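Local structure of 177aa long conserved hypothetical protein (ST1454) (Sulfolobus tokodaii, 1WOZ) at residues A[94-99]-A[157-162]; A[101-106]-A[168-173]; A[112-117]-A[151-156]. The protein probably transfers an adenosyl group from ATP to the cobalt of cob(I)alamin, as a PduO-type corrinoid adenosyltransferase. All blocks are in the same frame, centred on the assembly; numbering follows the deposited sequence.

Contact 1 (A[94-99]-A[157-162]); sequences KESGPV and ALVANK
Ser96, on the last turn of helix 79-96, packs against Leu158 and Val159 of helix 140-163, and the backbones come nearest between Ser96 and Val159, 5.1 Å from CA to CA. The hydroxyl of Ser96 sits between its own backbone N and carbonyl carbon (chi1 69°), from where OG donates to Gly97 O over 3.0 Å, on a lone pair in the carbonyl plane. Both Ser96 CB and OG touch Leu158, CB coming to 3.8 Å from Leu158 CB, while Val159 CG2 approaches Ser96 CB from the next position of the helix. Glu95 and Val159 cross at about a right angle. The glutamate is extended, CG anti to the backbone N (chi1 -173°), and lays its carboxylate against a methyl, Glu95 OE2 lying 3.5 Å from Val159 CG1. Its OE1 forms a salt bridge with Arg163, just beyond the segment. Lys162 reaches across the helix end with a chain that is straight until its last torsion, bringing Lys162 CE to 3.3 Å from Glu95 O. Gly97 ends helix 79-96 with a positive phi of 81°, and beyond it Val99, its CB directed toward helix 140-163, sets CG1 3.8 Å from Leu158 CD1. No hydrogen bond joins the two segments. The helix end is therefore held to helix 140-163 by methyl and methylene packing, while the charge of Glu95 is met by Arg163; its carboxylate and the Lys162 ammonium stand 6.5 Å apart (OE2 to NZ), so any attraction between them is probably modest.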
loop_
_atom_site.group_PDB
_atom_site.type_symbol
_atom_site.label_atom_id
_atom_site.label_comp_id
_atom_site.label_asym_id
_atom_site.label_seq_id
_atom_site.Cartn_x
_atom_site.Cartn_y
_atom_site.Cartn_z
ATOM N N LYS A 94 14.860 -9.721 22.304
ATOM C CA LYS A 94 15.627 -10.689 23.101
ATOM C C LYS A 94 15.786 -11.962 22.284
ATOM O O LYS A 94 16.836 -12.614 22.333
ATOM C CB LYS A 94 14.928 -11.036 24.430
ATOM C CG LYS A 94 15.088 -9.989 25.532
ATOM C CD LYS A 94 14.308 -10.403 26.797
ATOM C CE LYS A 94 14.802 -9.681 28.056
ATOM N NZ LYS A 94 15.030 -8.221 27.838
ATOM N N GLU A 95 14.756 -12.316 21.518
ATOM C CA GLU A 95 14.834 -13.529 20.711
ATOM C C GLU A 95 15.712 -13.360 19.475
ATOM O O GLU A 95 16.477 -14.258 19.135
ATOM C CB GLU A 95 13.440 -13.994 20.249
ATOM C CG GLU A 95 13.455 -15.363 19.526
ATOM C CD GLU A 95 12.084 -15.824 19.054
ATOM O OE1 GLU A 95 11.051 -15.434 19.658
ATOM O OE2 GLU A 95 12.041 -16.595 18.080
ATOM N N SER A 96 15.602 -12.226 18.788
ATOM C CA SER A 96 16.388 -12.038 17.577
ATOM C C SER A 96 17.839 -11.722 17.872
ATOM O O SER A 96 18.720 -12.020 17.067
ATOM C CB SER A 96 15.808 -10.903 16.709
ATOM O OG SER A 96 15.989 -9.647 17.332
ATOM N N GLY A 97 18.099 -11.137 19.034
ATOM C CA GLY A 97 19.469 -10.757 19.323
ATOM C C GLY A 97 19.751 -9.436 18.610
ATOM O O GLY A 97 18.867 -8.885 17.928
ATOM N N PRO A 98 20.973 -8.900 18.732
ATOM C CA PRO A 98 21.314 -7.629 18.081
ATOM C C PRO A 98 21.373 -7.692 16.558
ATOM O O PRO A 98 21.752 -8.706 15.972
ATOM C CB PRO A 98 22.680 -7.280 18.687
ATOM C CG PRO A 98 23.310 -8.659 18.890
ATOM C CD PRO A 98 22.125 -9.453 19.474
ATOM N N VAL A 99 21.005 -6.591 15.921
ATOM C CA VAL A 99 21.049 -6.518 14.467
ATOM C C VAL A 99 21.738 -5.216 14.047
ATOM O O VAL A 99 21.559 -4.178 14.683
ATOM C CB VAL A 99 19.607 -6.565 13.844
ATOM C CG1 VAL A 99 18.824 -5.260 14.174
ATOM C CG2 VAL A 99 19.692 -6.756 12.332
ATOM N N ALA A 157 9.692 -8.387 12.573
ATOM C CA ALA A 157 10.241 -8.795 11.280
ATOM C C ALA A 157 11.612 -9.470 11.463
ATOM O O ALA A 157 11.945 -10.412 10.739
ATOM C CB ALA A 157 10.356 -7.573 10.336
ATOM N N LEU A 158 12.399 -8.993 12.429
ATOM C CA LEU A 158 13.706 -9.610 12.714
ATOM C C LEU A 158 13.505 -11.051 13.201
ATOM O O LEU A 158 14.223 -11.973 12.780
ATOM C CB LEU A 158 14.448 -8.842 13.822
ATOM C CG LEU A 158 14.738 -7.358 13.583
ATOM C CD1 LEU A 158 15.456 -6.784 14.804
ATOM C CD2 LEU A 158 15.578 -7.188 12.302
ATOM N N VAL A 159 12.546 -11.237 14.108
ATOM C CA VAL A 159 12.273 -12.558 14.638
ATOM C C VAL A 159 11.693 -13.465 13.551
ATOM O O VAL A 159 12.034 -14.668 13.489
ATOM C CB VAL A 159 11.326 -12.493 15.874
ATOM C CG1 VAL A 159 10.864 -13.908 16.254
ATOM C CG2 VAL A 159 12.087 -11.860 17.075
ATOM N N ALA A 160 10.848 -12.905 12.679
ATOM C CA ALA A 160 10.274 -13.692 11.579
ATOM C C ALA A 160 11.385 -14.290 10.708
ATOM O O ALA A 160 11.327 -15.482 10.325
ATOM C CB ALA A 160 9.365 -12.811 10.701
ATOM N N ASN A 161 12.368 -13.472 10.337
ATOM C CA ASN A 161 13.473 -13.997 9.517
ATOM C C ASN A 161 14.276 -15.042 10.276
ATOM O O ASN A 161 14.628 -16.071 9.726
ATOM C CB ASN A 161 14.400 -12.865 9.023
ATOM C CG ASN A 161 13.850 -12.192 7.776
ATOM O OD1 ASN A 161 13.084 -12.810 7.022
ATOM N ND2 ASN A 161 14.222 -10.936 7.552
ATOM N N LYS A 162 14.578 -14.784 11.542
ATOM C CA LYS A 162 15.310 -15.780 12.333
ATOM C C LYS A 162 14.559 -17.109 12.355
ATOM O O LYS A 162 15.150 -18.180 12.142
ATOM C CB LYS A 162 15.494 -15.298 13.771
ATOM C CG LYS A 162 16.213 -16.297 14.671
ATOM C CD LYS A 162 16.412 -15.688 16.052
ATOM C CE LYS A 162 17.003 -16.691 17.044
ATOM N NZ LYS A 162 18.423 -16.980 16.724
#

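Contact 2 (A[101-106]-A[168-173]); sequences LFVIPG and EKIYDI
Ile173 turns CG1 between its backbone N and carbonyl carbon (chi1 59°), beside Leu101 O, and its chi2 of 164° sets CD1 anti, carrying that methyl over the Phe102 ring. Ile173 CD1 lies over one face, 3.7 Å from the Phe102 ring centroid in a CH-pi contact, while Ile173 CG2 meets CD1 and CE1 of the ring, each at 3.4 Å. The Phe102 side chain also comes within about 4 Å of a bound polyether molecule. Where the chain turns a corner, Phe102 N and Phe102 O exchange backbone hydrogen bonds with Tyr171 O and Tyr171 N, the first with its donor above the Tyr171 carbonyl plane (49° out of it), and Ile173 N donates almost straight to Leu101 O at 2.9 Å. Strands 103-104 and 169-173 form a small, weakly bonded antiparallel sheet beside the helices, in which Val103 and Ile170 are a non-hydrogen-bonded pair. Ile104 N donates to Lys169 O over 2.8 Å. A water gives its protons to Ile104 O and Glu168 OE1 and accepts from Lys169 N; Glu168 OE2 accepts from Asn161 ND2. Ile104 CG1 packs on Tyr171 CB, and the tyrosine continues to the second subunit, where its hydroxyl bonds Glu66 and its ring meets Phe62.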
loop_
_atom_site.group_PDB
_atom_site.type_symbol
_atom_site.label_atom_id
_atom_site.label_comp_id
_atom_site.label_asym_id
_atom_site.label_seq_id
_atom_site.Cartn_x
_atom_site.Cartn_y
_atom_site.Cartn_z
ATOM N N LEU A 101 22.407 -1.948 11.738
ATOM C CA LEU A 101 21.520 -0.994 11.061
ATOM C C LEU A 101 22.297 -0.433 9.855
ATOM O O LEU A 101 23.531 -0.324 9.914
ATOM C CB LEU A 101 21.143 0.127 12.043
ATOM C CG LEU A 101 20.449 -0.404 13.311
ATOM C CD1 LEU A 101 20.219 0.751 14.300
ATOM C CD2 LEU A 101 19.106 -1.070 12.917
ATOM N N PHE A 102 21.617 -0.110 8.751
ATOM C CA PHE A 102 20.171 -0.256 8.585
ATOM C C PHE A 102 19.813 -1.628 8.045
ATOM O O PHE A 102 20.576 -2.218 7.297
ATOM C CB PHE A 102 19.637 0.747 7.554
ATOM C CG PHE A 102 19.699 2.164 7.986
ATOM C CD1 PHE A 102 20.309 3.116 7.177
ATOM C CD2 PHE A 102 19.118 2.568 9.181
ATOM C CE1 PHE A 102 20.336 4.457 7.557
ATOM C CE2 PHE A 102 19.143 3.908 9.568
ATOM C CZ PHE A 102 19.752 4.850 8.754
ATOM N N VAL A 103 18.633 -2.117 8.412
ATOM C CA VAL A 103 18.144 -3.384 7.898
ATOM C C VAL A 103 17.417 -3.061 6.579
ATOM O O VAL A 103 16.589 -2.148 6.525
ATOM C CB VAL A 103 17.152 -4.048 8.895
ATOM C CG1 VAL A 103 16.340 -5.151 8.190
ATOM C CG2 VAL A 103 17.937 -4.630 10.069
ATOM N N ILE A 104 17.757 -3.788 5.516
ATOM C CA ILE A 104 17.102 -3.604 4.216
ATOM C C ILE A 104 15.828 -4.430 4.342
ATOM O O ILE A 104 15.881 -5.656 4.532
ATOM C CB ILE A 104 17.987 -4.134 3.071
ATOM C CG1 ILE A 104 19.265 -3.274 2.986
ATOM C CG2 ILE A 104 17.185 -4.116 1.736
ATOM C CD1 ILE A 104 20.295 -3.742 1.921
ATOM N N PRO A 105 14.659 -3.777 4.233
ATOM C CA PRO A 105 13.400 -4.509 4.379
ATOM C C PRO A 105 13.165 -5.680 3.425
ATOM O O PRO A 105 13.252 -5.534 2.203
ATOM C CB PRO A 105 12.339 -3.399 4.263
ATOM C CG PRO A 105 12.979 -2.422 3.333
ATOM C CD PRO A 105 14.416 -2.379 3.824
ATOM N N GLY A 106 12.860 -6.840 4.008
ATOM C CA GLY A 106 12.627 -8.024 3.194
ATOM C C GLY A 106 13.053 -9.315 3.891
ATOM O O GLY A 106 13.149 -9.373 5.129
ATOM N N GLU A 168 19.473 -11.288 7.662
ATOM C CA GLU A 168 19.095 -9.913 7.393
ATOM C C GLU A 168 20.072 -9.321 6.378
ATOM O O GLU A 168 21.275 -9.612 6.418
ATOM C CB GLU A 168 19.185 -9.074 8.666
ATOM C CG GLU A 168 18.261 -9.518 9.788
ATOM C CD GLU A 168 16.802 -9.416 9.401
ATOM O OE1 GLU A 168 16.485 -8.589 8.524
ATOM O OE2 GLU A 168 15.981 -10.149 9.985
ATOM N N LYS A 169 19.552 -8.507 5.467
ATOM C CA LYS A 169 20.387 -7.814 4.488
ATOM C C LYS A 169 20.618 -6.453 5.152
ATOM O O LYS A 169 19.685 -5.861 5.656
ATOM C CB LYS A 169 19.635 -7.596 3.175
ATOM C CG LYS A 169 18.988 -8.847 2.603
ATOM C CD LYS A 169 19.995 -9.766 1.962
ATOM C CE LYS A 169 19.277 -10.899 1.198
ATOM N NZ LYS A 169 20.222 -11.662 0.360
ATOM N N ILE A 170 21.852 -5.973 5.138
ATOM C CA ILE A 170 22.222 -4.719 5.789
ATOM C C ILE A 170 22.838 -3.646 4.859
ATOM O O ILE A 170 23.652 -3.954 3.979
ATOM C CB ILE A 170 23.292 -4.993 6.907
ATOM C CG1 ILE A 170 22.906 -6.231 7.749
ATOM C CG2 ILE A 170 23.476 -3.740 7.802
ATOM C CD1 ILE A 170 21.627 -6.108 8.564
ATOM N N TYR A 171 22.432 -2.396 5.066
ATOM C CA TYR A 171 23.004 -1.249 4.366
ATOM C C TYR A 171 23.631 -0.603 5.603
ATOM O O TYR A 171 23.020 0.219 6.297
ATOM C CB TYR A 171 21.942 -0.328 3.792
ATOM C CG TYR A 171 22.570 0.847 3.073
ATOM C CD1 TYR A 171 23.017 0.724 1.751
ATOM C CD2 TYR A 171 22.746 2.078 3.723
ATOM C CE1 TYR A 171 23.617 1.792 1.095
ATOM C CE2 TYR A 171 23.352 3.163 3.070
ATOM C CZ TYR A 171 23.777 3.011 1.759
ATOM O OH TYR A 171 24.305 4.082 1.094
ATOM N N ASP A 172 24.857 -1.025 5.870
ATOM C CA ASP A 172 25.602 -0.657 7.059
ATOM C C ASP A 172 25.956 0.791 7.344
ATOM O O ASP A 172 26.750 1.397 6.618
ATOM C CB ASP A 172 26.876 -1.502 7.093
ATOM C CG ASP A 172 27.289 -1.846 8.491
ATOM O OD1 ASP A 172 27.260 -0.936 9.342
ATOM O OD2 ASP A 172 27.636 -3.028 8.731
ATOM N N ILE A 173 25.404 1.327 8.426
ATOM C CA ILE A 173 25.687 2.714 8.812
ATOM C C ILE A 173 26.562 2.769 10.067
ATOM O O ILE A 173 26.783 3.836 10.625
ATOM C CB ILE A 173 24.393 3.523 9.070
ATOM C CG1 ILE A 173 23.567 2.860 10.178
ATOM C CG2 ILE A 173 23.619 3.652 7.791
ATOM C CD1 ILE A 173 22.510 3.736 10.768
HETATM O O HOH W 1 16.851 -7.979 5.713
#

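Contact 3 (A[112-117]-A[151-156]); sequences SVLHVT and SLLFAM
Leu114 and Leu153 carry the apolar part of the contact between helices 109-134 and 140-163, which run antiparallel here, with segment axes 8.7 Å apart at 168°. The two leucines meet methyl to methyl, Leu114 CD2 to Leu153 CD2 at 4.0 Å. The other methyl of each meets a further residue: Leu114 CD1 lies against CB and the carbonyl of selenomethionine Met156, and Leu153 CD1 touches Thr117 CG2 at 3.9 Å, these side chains crossing at about a right angle. The aromatic contact is oblique. Phe154 swings its ring carbon CG anti to the backbone N (chi1 -179°), and Phe154 CD2 comes to the edge of the imidazole, 4.0 Å from His115 CE1, with the ring planes at 79°. His115 ND1 is hydrogen-bonded to Arg118, which would limit rotation of the imidazole. No hydrogen bond crosses between the segments; within helix 109-134, Thr117 OG1 donates to Val113 O at 2.8 Å, and that oxygen also accepts from Thr117 N on the opposite face of its plane. An alanine at Thr117 would probably open a small gap beside Leu153 CD1 and leave Val113 O without its hydroxyl donor. Inside the helical bundle, Leu153 and Met156 pack on helix 48-69, Met156 also on Tyr92 of helix 79-96, and Thr117 on Phe37 and Ile38 of helix 23-44, while Val113 and Val116 meet Phe40 and Phe37 of the second subunit.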
loop_
_atom_site.group_PDB
_atom_site.type_symbol
_atom_site.label_atom_id
_atom_site.label_comp_id
_atom_site.label_asym_id
_atom_site.label_seq_id
_atom_site.Cartn_x
_atom_site.Cartn_y
_atom_site.Cartn_z
ATOM N N SER A 112 8.776 -9.720 5.268
ATOM C CA SER A 112 8.516 -8.724 4.229
ATOM C C SER A 112 7.171 -8.047 4.429
ATOM O O SER A 112 7.075 -6.829 4.293
ATOM C CB SER A 112 8.570 -9.354 2.826
ATOM O OG SER A 112 9.876 -9.841 2.551
ATOM N N VAL A 113 6.130 -8.817 4.751
ATOM C CA VAL A 113 4.828 -8.196 4.951
ATOM C C VAL A 113 4.834 -7.334 6.208
ATOM O O VAL A 113 4.143 -6.300 6.268
ATOM C CB VAL A 113 3.695 -9.237 4.998
ATOM C CG1 VAL A 113 2.338 -8.524 5.108
ATOM C CG2 VAL A 113 3.700 -10.050 3.711
ATOM N N LEU A 114 5.614 -7.743 7.214
ATOM C CA LEU A 114 5.741 -6.945 8.443
ATOM C C LEU A 114 6.432 -5.613 8.152
ATOM O O LEU A 114 6.057 -4.580 8.725
ATOM C CB LEU A 114 6.518 -7.724 9.520
ATOM C CG LEU A 114 5.625 -8.832 10.155
ATOM C CD1 LEU A 114 6.506 -9.856 10.884
ATOM C CD2 LEU A 114 4.609 -8.219 11.127
ATOM N N HIS A 115 7.444 -5.629 7.277
ATOM C CA HIS A 115 8.129 -4.392 6.919
ATOM C C HIS A 115 7.209 -3.469 6.117
ATOM O O HIS A 115 7.271 -2.243 6.251
ATOM C CB HIS A 115 9.397 -4.679 6.100
ATOM C CG HIS A 115 10.580 -5.010 6.948
ATOM N ND1 HIS A 115 11.095 -4.123 7.869
ATOM C CD2 HIS A 115 11.338 -6.134 7.036
ATOM C CE1 HIS A 115 12.117 -4.684 8.492
ATOM N NE2 HIS A 115 12.285 -5.904 8.006
ATOM N N VAL A 116 6.383 -4.048 5.248
ATOM C CA VAL A 116 5.455 -3.209 4.496
ATOM C C VAL A 116 4.499 -2.540 5.497
ATOM O O VAL A 116 4.222 -1.335 5.422
ATOM C CB VAL A 116 4.615 -4.044 3.494
ATOM C CG1 VAL A 116 3.404 -3.226 3.029
ATOM C CG2 VAL A 116 5.485 -4.468 2.294
ATOM N N THR A 117 4.001 -3.336 6.434
ATOM C CA THR A 117 3.076 -2.845 7.449
ATOM C C THR A 117 3.771 -1.760 8.285
ATOM O O THR A 117 3.182 -0.716 8.592
ATOM C CB THR A 117 2.602 -4.035 8.315
ATOM O OG1 THR A 117 2.007 -5.008 7.445
ATOM C CG2 THR A 117 1.553 -3.600 9.341
ATOM N N SER A 151 8.275 0.351 15.695
ATOM C CA SER A 151 9.454 -0.346 16.228
ATOM C C SER A 151 9.097 -1.798 16.588
ATOM O O SER A 151 9.921 -2.704 16.434
ATOM C CB SER A 151 10.004 0.372 17.467
ATOM O OG SER A 151 10.432 1.670 17.116
ATOM N N LEU A 152 7.874 -2.010 17.089
ATOM C CA LEU A 152 7.429 -3.359 17.411
ATOM C C LEU A 152 7.371 -4.198 16.115
ATOM O O LEU A 152 7.810 -5.352 16.085
ATOM C CB LEU A 152 6.035 -3.319 18.074
ATOM C CG LEU A 152 5.330 -4.673 18.204
ATOM C CD1 LEU A 152 6.195 -5.644 19.003
ATOM C CD2 LEU A 152 3.954 -4.475 18.858
ATOM N N LEU A 153 6.805 -3.626 15.053
ATOM C CA LEU A 153 6.708 -4.338 13.779
ATOM C C LEU A 153 8.110 -4.705 13.257
ATOM O O LEU A 153 8.309 -5.787 12.703
ATOM C CB LEU A 153 5.953 -3.478 12.761
ATOM C CG LEU A 153 4.441 -3.321 13.059
ATOM C CD1 LEU A 153 3.850 -2.222 12.184
ATOM C CD2 LEU A 153 3.705 -4.652 12.810
ATOM N N PHE A 154 9.055 -3.783 13.422
ATOM C CA PHE A 154 10.454 -3.986 13.015
ATOM C C PHE A 154 11.028 -5.169 13.805
ATOM O O PHE A 154 11.590 -6.100 13.234
ATOM C CB PHE A 154 11.240 -2.695 13.295
ATOM C CG PHE A 154 12.693 -2.758 12.894
ATOM C CD1 PHE A 154 13.653 -3.219 13.783
ATOM C CD2 PHE A 154 13.098 -2.358 11.622
ATOM C CE1 PHE A 154 15.016 -3.286 13.416
ATOM C CE2 PHE A 154 14.454 -2.417 11.233
ATOM C CZ PHE A 154 15.415 -2.884 12.137
ATOM N N ALA A 155 10.850 -5.162 15.124
ATOM C CA ALA A 155 11.375 -6.261 15.936
ATOM C C ALA A 155 10.747 -7.583 15.555
ATOM O O ALA A 155 11.414 -8.627 15.556
ATOM C CB ALA A 155 11.148 -5.967 17.438
HETATM N N MSE A 156 9.460 -7.554 15.200
HETATM C CA MSE A 156 8.807 -8.787 14.810
HETATM C C MSE A 156 9.368 -9.294 13.489
HETATM O O MSE A 156 9.493 -10.493 13.299
HETATM C CB MSE A 156 7.290 -8.594 14.667
HETATM C CG MSE A 156 6.557 -8.341 15.962
HETATM SE SE MSE A 156 4.662 -8.147 15.461
HETATM C CE MSE A 156 3.819 -8.298 17.212
#

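Contact 3 is the buried one, contact 1 partly buried and contact 2 at the surface. Contacts 1 and 3 both draw on helix 140-163, which meets helix 109-134 and, farther along, the end of helix 79-96; the segments of contact 3 are nested within the loops closed by each of the other two. The chemistry follows place: side-chain packing between helices in contact 3, mixed apolar and charged groups in contact 1, and backbone hydrogen bonds with a water in contact 2. Asn161 ties contacts 1 and 2 through Gly106 O and Glu168 OE2, and Val103 on Phe154 joins contacts 2 and 3, both of which touch the second subunit.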